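PDB 4D53: BB0689 from Borrelia burgdorferi, which is an outer surface lipoprotein of the bacterial CAP superfamily whose precise biochemical role is not firmly established. Local coordinates for residues D72-I86 / N123-K135. Numbering follows the deposited sequence.
Sequences DQSFNLTREILASGI and NIDIFVVLFGKRK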
ATOM      1  N   ASP A  72       3.340  15.754   2.576  1.00 36.94           N
ATOM      2  CA  ASP A  72       3.002  15.998   3.969  1.00 35.37           C
ATOM      3  C   ASP A  72       4.092  15.592   4.883  1.00 39.93           C
ATOM      4  O   ASP A  72       4.341  14.428   5.159  1.00 36.28           O
ATOM      5  CB  ASP A  72       1.650  15.341   4.323  1.00 37.67           C
ATOM      6  CG  ASP A  72       1.173  15.689   5.730  1.00 39.77           C
ATOM      7  OD1 ASP A  72       1.991  16.159   6.566  1.00 41.69           O
ATOM      8  OD2 ASP A  72       0.001  15.393   6.025  1.00 39.69           O
ATOM      9  N   GLN A  73       4.757  16.595   5.426  1.00 40.46           N
ATOM     10  CA  GLN A  73       6.005  16.383   6.116  1.00 41.99           C
ATOM     11  C   GLN A  73       5.749  15.984   7.545  1.00 42.19           C
ATOM     12  O   GLN A  73       6.661  15.570   8.222  1.00 45.61           O
ATOM     13  CB  GLN A  73       6.803  17.675   6.065  1.00 52.85           C
ATOM     14  CG  GLN A  73       8.165  17.554   5.446  1.00 58.98           C
ATOM     15  CD  GLN A  73       8.737  18.932   5.283  1.00 66.95           C
ATOM     16  OE1 GLN A  73       8.410  19.630   4.334  1.00 62.78           O
ATOM     17  NE2 GLN A  73       9.539  19.364   6.253  1.00 67.19           N
ATOM     18  N   SER A  74       4.491  16.055   7.981  1.00 43.06           N
ATOM     19  CA  SER A  74       4.159  15.720   9.366  1.00 45.93           C
ATOM     20  C   SER A  74       4.247  14.222   9.718  1.00 47.47           C
ATOM     21  O   SER A  74       4.363  13.870  10.888  1.00 44.57           O
ATOM     22  CB  SER A  74       2.793  16.283   9.762  1.00 46.78           C
ATOM     23  OG  SER A  74       1.736  15.767   8.964  1.00 51.22           O
ATOM     24  N   PHE A  75       4.246  13.334   8.716  1.00 42.14           N
ATOM     25  CA  PHE A  75       4.480  11.909   8.963  1.00 36.90           C
ATOM     26  C   PHE A  75       5.899  11.687   9.448  1.00 42.57           C
ATOM     27  O   PHE A  75       6.848  12.048   8.818  1.00 48.55           O
ATOM     28  CB  PHE A  75       4.212  11.058   7.696  1.00 33.38           C
ATOM     29  CG  PHE A  75       2.761  10.914   7.340  1.00 30.87           C
ATOM     30  CD1 PHE A  75       2.010   9.914   7.905  1.00 30.17           C
ATOM     31  CD2 PHE A  75       2.164  11.751   6.421  1.00 29.31           C
ATOM     32  CE1 PHE A  75       0.674   9.766   7.604  1.00 30.55           C
ATOM     33  CE2 PHE A  75       0.826  11.606   6.072  1.00 27.18           C
ATOM     34  CZ  PHE A  75       0.088  10.591   6.644  1.00 29.03           C
ATOM     35  N   ASN A  76       6.033  11.089  10.605  1.00 45.76           N
ATOM     36  CA  ASN A  76       7.349  10.844  11.157  1.00 48.90           C
ATOM     37  C   ASN A  76       7.603   9.378  11.279  1.00 41.58           C
ATOM     38  O   ASN A  76       8.666   8.987  11.712  1.00 40.53           O
ATOM     39  CB  ASN A  76       7.520  11.528  12.532  1.00 52.29           C
ATOM     40  CG  ASN A  76       6.503  11.053  13.564  1.00 55.23           C
ATOM     41  OD1 ASN A  76       5.447  10.541  13.237  1.00 55.11           O
ATOM     42  ND2 ASN A  76       6.820  11.257  14.823  1.00 59.45           N
ATOM     43  N   LEU A  77       6.654   8.548  10.875  1.00 41.85           N
ATOM     44  CA  LEU A  77       6.940   7.122  10.853  1.00 38.69           C
ATOM     45  C   LEU A  77       6.118   6.524   9.744  1.00 45.54           C
ATOM     46  O   LEU A  77       4.937   6.811   9.692  1.00 38.87           O
ATOM     47  CB  LEU A  77       6.495   6.504  12.127  1.00 47.83           C
ATOM     48  CG  LEU A  77       7.293   5.261  12.457  1.00 51.89           C
ATOM     49  CD1 LEU A  77       7.480   5.254  13.994  1.00 49.25           C
ATOM     50  CD2 LEU A  77       6.571   4.058  11.859  1.00 52.33           C
ATOM     51  N   THR A  78       6.731   5.675   8.898  1.00 38.00           N
ATOM     52  CA  THR A  78       5.999   5.081   7.776  1.00 38.81           C
ATOM     53  C   THR A  78       6.457   3.665   7.388  1.00 37.30           C
ATOM     54  O   THR A  78       7.622   3.292   7.664  1.00 35.98           O
ATOM     55  CB  THR A  78       6.117   5.984   6.574  1.00 43.42           C
ATOM     56  OG1 THR A  78       5.160   5.542   5.596  1.00 58.80           O
ATOM     57  CG2 THR A  78       7.543   5.925   6.004  1.00 41.99           C
ATOM     58  N   ARG A  79       5.545   2.868   6.790  1.00 30.17           N
ATOM     59  CA  ARG A  79       5.918   1.562   6.177  1.00 28.75           C
ATOM     60  C   ARG A  79       5.232   1.420   4.835  1.00 25.34           C
ATOM     61  O   ARG A  79       4.131   1.980   4.653  1.00 22.24           O
ATOM     62  CB  ARG A  79       5.442   0.402   6.967  1.00 31.48           C
ATOM     63  CG  ARG A  79       6.092   0.381   8.340  1.00 40.65           C
ATOM     64  CD  ARG A  79       5.157  -0.258   9.280  1.00 39.60           C
ATOM     65  NE  ARG A  79       5.676  -0.229  10.651  1.00 47.36           N
ATOM     66  CZ  ARG A  79       6.665  -0.992  11.059  1.00 42.35           C
ATOM     67  NH1 ARG A  79       7.263  -1.809  10.201  1.00 39.47           N
ATOM     68  NH2 ARG A  79       7.017  -0.996  12.334  1.00 41.49           N
ATOM     69  N   GLU A  80       5.823   0.584   3.981  1.00 21.21           N
ATOM     70  CA  GLU A  80       5.304   0.372   2.614  1.00 20.65           C
ATOM     71  C   GLU A  80       5.352  -1.095   2.302  1.00 20.36           C
ATOM     72  O   GLU A  80       6.412  -1.748   2.541  1.00 20.97           O
ATOM     73  CB  GLU A  80       6.162   1.129   1.622  1.00 20.90           C
ATOM     74  CG  GLU A  80       5.768   0.830   0.166  1.00 21.40           C
ATOM     75  CD  GLU A  80       6.582   1.682  -0.811  1.00 24.93           C
ATOM     76  OE1 GLU A  80       7.721   1.263  -1.183  1.00 23.89           O
ATOM     77  OE2 GLU A  80       6.055   2.756  -1.212  1.00 24.77           O
ATOM     78  N   ILE A  81       4.264  -1.654   1.766  1.00 18.33           N
ATOM     79  CA  ILE A  81       4.270  -2.986   1.217  1.00 17.25           C
ATOM     80  C   ILE A  81       3.807  -2.958  -0.248  1.00 19.77           C
ATOM     81  O   ILE A  81       2.859  -2.220  -0.561  1.00 20.29           O
ATOM     82  CB  ILE A  81       3.427  -3.999   2.046  1.00 19.21           C
ATOM     83  CG1 ILE A  81       2.001  -3.545   2.208  1.00 18.04           C
ATOM     84  CG2 ILE A  81       4.019  -4.169   3.513  1.00 20.51           C
ATOM     85  CD1 ILE A  81       1.005  -4.445   2.957  1.00 19.47           C
ATOM     86  N   LEU A  82       4.416  -3.825  -1.071  1.00 16.90           N
ATOM     87  CA  LEU A  82       4.107  -3.970  -2.447  1.00 17.76           C
ATOM     88  C   LEU A  82       3.715  -5.340  -2.773  1.00 18.76           C
ATOM     89  O   LEU A  82       4.165  -6.296  -2.109  1.00 17.34           O
ATOM     90  CB  LEU A  82       5.358  -3.558  -3.268  1.00 17.60           C
ATOM     91  CG  LEU A  82       6.041  -2.260  -2.872  1.00 19.68           C
ATOM     92  CD1 LEU A  82       7.351  -2.076  -3.590  1.00 20.64           C
ATOM     93  CD2 LEU A  82       5.135  -1.049  -3.214  1.00 19.62           C
ATOM     94  N   ALA A  83       2.986  -5.526  -3.862  1.00 15.64           N
ATOM     95  CA  ALA A  83       2.696  -6.802  -4.456  1.00 16.84           C
ATOM     96  C   ALA A  83       2.457  -6.656  -5.946  1.00 20.07           C
ATOM     97  O   ALA A  83       1.977  -5.626  -6.384  1.00 17.20           O
ATOM     98  CB  ALA A  83       1.514  -7.511  -3.829  1.00 17.91           C
ATOM     99  N   SER A  84       2.812  -7.669  -6.690  1.00 17.10           N
ATOM    100  CA  SER A  84       2.527  -7.698  -8.122  1.00 21.87           C
ATOM    101  C   SER A  84       2.165  -9.056  -8.628  1.00 20.60           C
ATOM    102  O   SER A  84       2.734 -10.087  -8.237  1.00 19.43           O
ATOM    103  CB  SER A  84       3.781  -7.224  -8.841  1.00 23.92           C
ATOM    104  OG  SER A  84       3.650  -7.218 -10.201  1.00 25.49           O
ATOM    105  N   GLY A  85       1.208  -9.084  -9.554  1.00 21.39           N
ATOM    106  CA  GLY A  85       0.746 -10.288 -10.127  1.00 19.63           C
ATOM    107  C   GLY A  85       0.017 -11.224  -9.174  1.00 25.97           C
ATOM    108  O   GLY A  85       0.018 -12.442  -9.381  1.00 25.18           O
ATOM    109  N   ILE A  86      -0.555 -10.703  -8.085  1.00 21.17           N
ATOM    110  CA  ILE A  86      -1.248 -11.536  -7.096  1.00 19.72           C
ATOM    111  C   ILE A  86      -2.736 -11.114  -7.033  1.00 17.22           C
ATOM    112  O   ILE A  86      -2.998  -9.945  -6.848  1.00 19.37           O
ATOM    113  CB  ILE A  86      -0.516 -11.511  -5.692  1.00 20.53           C
ATOM    114  CG1 ILE A  86       0.945 -11.975  -5.814  1.00 19.65           C
ATOM    115  CG2 ILE A  86      -1.233 -12.414  -4.707  1.00 18.81           C
ATOM    116  CD1 ILE A  86       1.790 -11.747  -4.618  1.00 21.69           C
ATOM    117  N   ASN A 123      -2.398  -6.112 -18.437  1.00 35.66           N
ATOM    118  CA  ASN A 123      -2.077  -7.136 -17.451  1.00 33.96           C
ATOM    119  C   ASN A 123      -1.078  -6.715 -16.391  1.00 28.43           C
ATOM    120  O   ASN A 123      -0.479  -7.556 -15.824  1.00 33.72           O
ATOM    121  CB  ASN A 123      -1.501  -8.383 -18.107  1.00 46.29           C
ATOM    122  CG  ASN A 123      -2.517  -9.126 -18.912  1.00 62.70           C
ATOM    123  OD1 ASN A 123      -3.527  -8.566 -19.350  1.00 70.43           O
ATOM    124  ND2 ASN A 123      -2.260 -10.407 -19.112  1.00 73.20           N
ATOM    125  N   ILE A 124      -0.890  -5.435 -16.157  1.00 23.45           N
ATOM    126  CA  ILE A 124      -0.224  -4.989 -14.967  1.00 20.76           C
ATOM    127  C   ILE A 124      -1.182  -5.070 -13.792  1.00 20.90           C
ATOM    128  O   ILE A 124      -2.416  -4.806 -13.927  1.00 18.13           O
ATOM    129  CB  ILE A 124       0.328  -3.606 -15.174  1.00 22.94           C
ATOM    130  CG1 ILE A 124       1.389  -3.678 -16.255  1.00 27.83           C
ATOM    131  CG2 ILE A 124       0.876  -3.037 -13.898  1.00 24.27           C
ATOM    132  CD1 ILE A 124       1.770  -2.310 -16.782  1.00 28.28           C
ATOM    133  N   ASP A 125      -0.673  -5.590 -12.658  1.00 18.14           N
ATOM    134  CA  ASP A 125      -1.480  -5.732 -11.425  1.00 17.54           C
ATOM    135  C   ASP A 125      -0.602  -5.491 -10.223  1.00 19.07           C
ATOM    136  O   ASP A 125       0.121  -6.455  -9.771  1.00 20.43           O
ATOM    137  CB  ASP A 125      -2.084  -7.108 -11.360  1.00 21.50           C
ATOM    138  CG  ASP A 125      -3.054  -7.307 -10.173  1.00 22.82           C
ATOM    139  OD1 ASP A 125      -3.189  -6.456  -9.233  1.00 25.15           O
ATOM    140  OD2 ASP A 125      -3.735  -8.375 -10.129  1.00 26.95           O
ATOM    141  N   ILE A 126      -0.676  -4.292  -9.657  1.00 18.37           N
ATOM    142  CA  ILE A 126       0.261  -3.880  -8.613  1.00 17.48           C
ATOM    143  C   ILE A 126      -0.502  -3.327  -7.433  1.00 18.97           C
ATOM    144  O   ILE A 126      -1.351  -2.415  -7.613  1.00 19.03           O
ATOM    145  CB  ILE A 126       1.240  -2.831  -9.111  1.00 16.47           C
ATOM    146  CG1 ILE A 126       2.159  -3.444 -10.225  1.00 18.04           C
ATOM    147  CG2 ILE A 126       2.115  -2.296  -7.991  1.00 18.96           C
ATOM    148  CD1 ILE A 126       3.097  -2.437 -10.865  1.00 20.94           C
ATOM    149  N   PHE A 127      -0.379  -3.765  -6.252  1.00 17.74           N
ATOM    150  CA  PHE A 127      -0.658  -3.153  -4.929  1.00 17.36           C
ATOM    151  C   PHE A 127       0.495  -2.382  -4.360  1.00 18.25           C
ATOM    152  O   PHE A 127       1.686  -2.862  -4.309  1.00 17.64           O
ATOM    153  CB  PHE A 127      -1.080  -4.238  -3.937  1.00 20.00           C
ATOM    154  CG  PHE A 127      -2.369  -4.921  -4.299  1.00 20.00           C
ATOM    155  CD1 PHE A 127      -3.587  -4.356  -3.965  1.00 20.00           C
ATOM    156  CD2 PHE A 127      -2.360  -6.129  -4.975  1.00 20.00           C
ATOM    157  CE1 PHE A 127      -4.773  -4.983  -4.300  1.00 20.00           C
ATOM    158  CE2 PHE A 127      -3.542  -6.761  -5.309  1.00 20.00           C
ATOM    159  CZ  PHE A 127      -4.751  -6.187  -4.973  1.00 20.00           C
ATOM    160  N   VAL A 128       0.086  -1.142  -3.979  1.00 18.29           N
ATOM    161  CA  VAL A 128       0.939  -0.364  -3.076  1.00 17.62           C
ATOM    162  C   VAL A 128       0.148  -0.010  -1.826  1.00 20.40           C
ATOM    163  O   VAL A 128      -0.892   0.694  -1.949  1.00 19.35           O
ATOM    164  CB  VAL A 128       1.511   0.927  -3.718  1.00 16.53           C
ATOM    165  CG1 VAL A 128       2.328   1.770  -2.721  1.00 18.55           C
ATOM    166  CG2 VAL A 128       2.313   0.644  -5.015  1.00 19.33           C
ATOM    167  N   VAL A 129       0.643  -0.403  -0.635  1.00 16.49           N
ATOM    168  CA  VAL A 129      -0.072  -0.074   0.632  1.00 19.60           C
ATOM    169  C   VAL A 129       0.880   0.590   1.578  1.00 18.48           C
ATOM    170  O   VAL A 129       1.948   0.086   1.839  1.00 20.32           O
ATOM    171  CB  VAL A 129      -0.845  -1.255   1.235  1.00 19.46           C
ATOM    172  CG1 VAL A 129      -1.563  -0.852   2.541  1.00 23.98           C
ATOM    173  CG2 VAL A 129      -1.756  -1.921   0.214  1.00 23.00           C
ATOM    174  N   LEU A 130       0.523   1.787   2.047  1.00 17.88           N
ATOM    175  CA  LEU A 130       1.309   2.588   2.930  1.00 18.83           C
ATOM    176  C   LEU A 130       0.625   2.704   4.314  1.00 19.89           C
ATOM    177  O   LEU A 130      -0.590   2.758   4.396  1.00 19.17           O
ATOM    178  CB  LEU A 130       1.438   4.020   2.382  1.00 22.27           C
ATOM    179  CG  LEU A 130       2.049   4.146   0.953  1.00 24.42           C
ATOM    180  CD1 LEU A 130       2.098   5.597   0.365  1.00 24.69           C
ATOM    181  CD2 LEU A 130       3.455   3.601   0.977  1.00 26.61           C
ATOM    182  N   PHE A 131       1.478   2.780   5.315  1.00 20.05           N
ATOM    183  CA  PHE A 131       1.097   2.949   6.698  1.00 21.37           C
ATOM    184  C   PHE A 131       1.869   4.135   7.238  1.00 23.03           C
ATOM    185  O   PHE A 131       3.072   4.365   6.900  1.00 24.74           O
ATOM    186  CB  PHE A 131       1.446   1.710   7.561  1.00 20.52           C
ATOM    187  CG  PHE A 131       0.848   0.419   7.084  1.00 19.98           C
ATOM    188  CD1 PHE A 131       1.414  -0.258   6.031  1.00 22.09           C
ATOM    189  CD2 PHE A 131      -0.251  -0.117   7.681  1.00 21.85           C
ATOM    190  CE1 PHE A 131       0.838  -1.411   5.548  1.00 21.25           C
ATOM    191  CE2 PHE A 131      -0.809  -1.294   7.261  1.00 25.53           C
ATOM    192  CZ  PHE A 131      -0.288  -1.947   6.150  1.00 22.60           C
ATOM    193  N   GLY A 132       1.200   4.934   8.104  1.00 27.41           N
ATOM    194  CA  GLY A 132       1.875   6.110   8.616  1.00 24.91           C
ATOM    195  C   GLY A 132       1.344   6.645   9.961  1.00 25.48           C
ATOM    196  O   GLY A 132       0.239   6.356  10.354  1.00 22.22           O
ATOM    197  N   LYS A 133       2.178   7.435  10.606  1.00 28.55           N
ATOM    198  CA  LYS A 133       1.790   8.151  11.870  1.00 33.13           C
ATOM    199  C   LYS A 133       2.241   9.577  11.674  1.00 30.31           C
ATOM    200  O   LYS A 133       3.392   9.766  11.305  1.00 30.72           O
ATOM    201  CB  LYS A 133       2.553   7.494  13.014  1.00 34.93           C
ATOM    202  CG  LYS A 133       2.409   8.054  14.420  1.00 40.02           C
ATOM    203  CD  LYS A 133       0.980   8.173  14.846  1.00 41.33           C
ATOM    204  CE  LYS A 133       0.911   8.943  16.170  1.00 50.09           C
ATOM    205  NZ  LYS A 133      -0.429   9.553  16.310  1.00 54.50           N
ATOM    206  N   ARG A 134       1.362  10.556  11.868  1.00 32.65           N
ATOM    207  CA  ARG A 134       1.752  11.981  11.928  1.00 40.08           C
ATOM    208  C   ARG A 134       2.277  12.457  13.269  1.00 48.18           C
ATOM    209  O   ARG A 134       1.812  11.979  14.291  1.00 45.73           O
ATOM    210  CB  ARG A 134       0.572  12.885  11.619  1.00 40.25           C
ATOM    211  CG  ARG A 134       0.292  13.010  10.147  1.00 41.36           C
ATOM    212  CD  ARG A 134      -0.854  13.955   9.848  1.00 43.96           C
ATOM    213  NE  ARG A 134      -1.127  14.020   8.407  1.00 40.15           N
ATOM    214  CZ  ARG A 134      -1.938  13.209   7.771  1.00 41.39           C
ATOM    215  NH1 ARG A 134      -2.611  12.293   8.436  1.00 44.76           N
ATOM    216  NH2 ARG A 134      -2.115  13.323   6.459  1.00 48.35           N
ATOM    217  N   LYS A 135       3.233  13.403  13.237  1.00 54.85           N
ATOM    218  CA  LYS A 135       3.545  14.320  14.352  1.00 65.40           C
ATOM    219  C   LYS A 135       2.291  14.985  14.870  1.00 60.42           C
ATOM    220  O   LYS A 135       2.124  15.029  16.073  1.00 63.35           O
ATOM    221  CB  LYS A 135       4.504  15.437  13.910  1.00 67.10           C
ATOM    222  CG  LYS A 135       5.941  14.971  13.691  1.00 74.26           C
ATOM    223  CD  LYS A 135       6.775  15.921  12.823  1.00 75.95           C
ATOM    224  CE  LYS A 135       7.893  15.139  12.137  1.00 78.49           C
ATOM    225  NZ  LYS A 135       8.894  16.009  11.474  1.00 80.22           N
TER
HETATM  226  O   HOH W   1       2.036  -6.545 -12.533  1.00 23.69           O
HETATM  227  O   HOH W   2      -0.987  -7.904  -7.338  1.00 18.54           O
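Ile-81 and Val-129 sit at the middle of a long antiparallel strand pair and show how a backbone ladder sets the side chains on two faces. Each donates its N-H to the other's carbonyl, with an N-H...O angle of 171° for Ile-81 N to Val-129 O. Equivalent pairs join Arg-79 with Phe-131 and Ala-83 with Phe-127, although Phe-127 N to Ala-83 O is weak. Phe-131 O is gripped twice, by Arg-79 N and by Thr-78 OG1 at 2.7 Å. Toward Arg-134 the ladder slips by one residue: Asn-76 N bonds to Lys-133 O and Lys-133 N to Leu-77 O, a classic beta bulge.

Apolar contacts follow this register. With chi1 at 56°, Ile-81 holds CG1 between its backbone N and carbonyl carbon; CG1 lies 3.8 Å from Val-129 CB, and CD1 reaches the edge of the Phe-131 ring. Trp-95 of helix 91-96 packs on Ile-81, Ala-83 and Val-129. On the other face of the sheet, Leu-82 CD2 meets Val-128 CG2 at 3.8 Å, while Leu-130 CD2 lies alongside the extended chain of Glu-80, whose carboxylate is held by His-57 and Arg-67.

The charged end is built around Arg-134. Its CG stands over the Phe-75 ring centre in a CH-pi contact, 4.0 Å from the centroid, and Phe-75 CZ comes over one face of the guanidinium, toward its rim, with ring and guanidinium planes inclined at 45°, so the two are not stacked flat. NE and NH2 both grip Asp-72 OD2 side-on, each at 3.0 Å, while Asp-72 OD1 closes an Asx turn by accepting from Ser-74 N.

Together 75-84, an outermost strand, and 125-134, an inner one, form antiparallel neighbours in the central sheet, with helices 64-69 and 91-96 packing on opposite faces: the alpha-beta-alpha sandwich of the CAP domain.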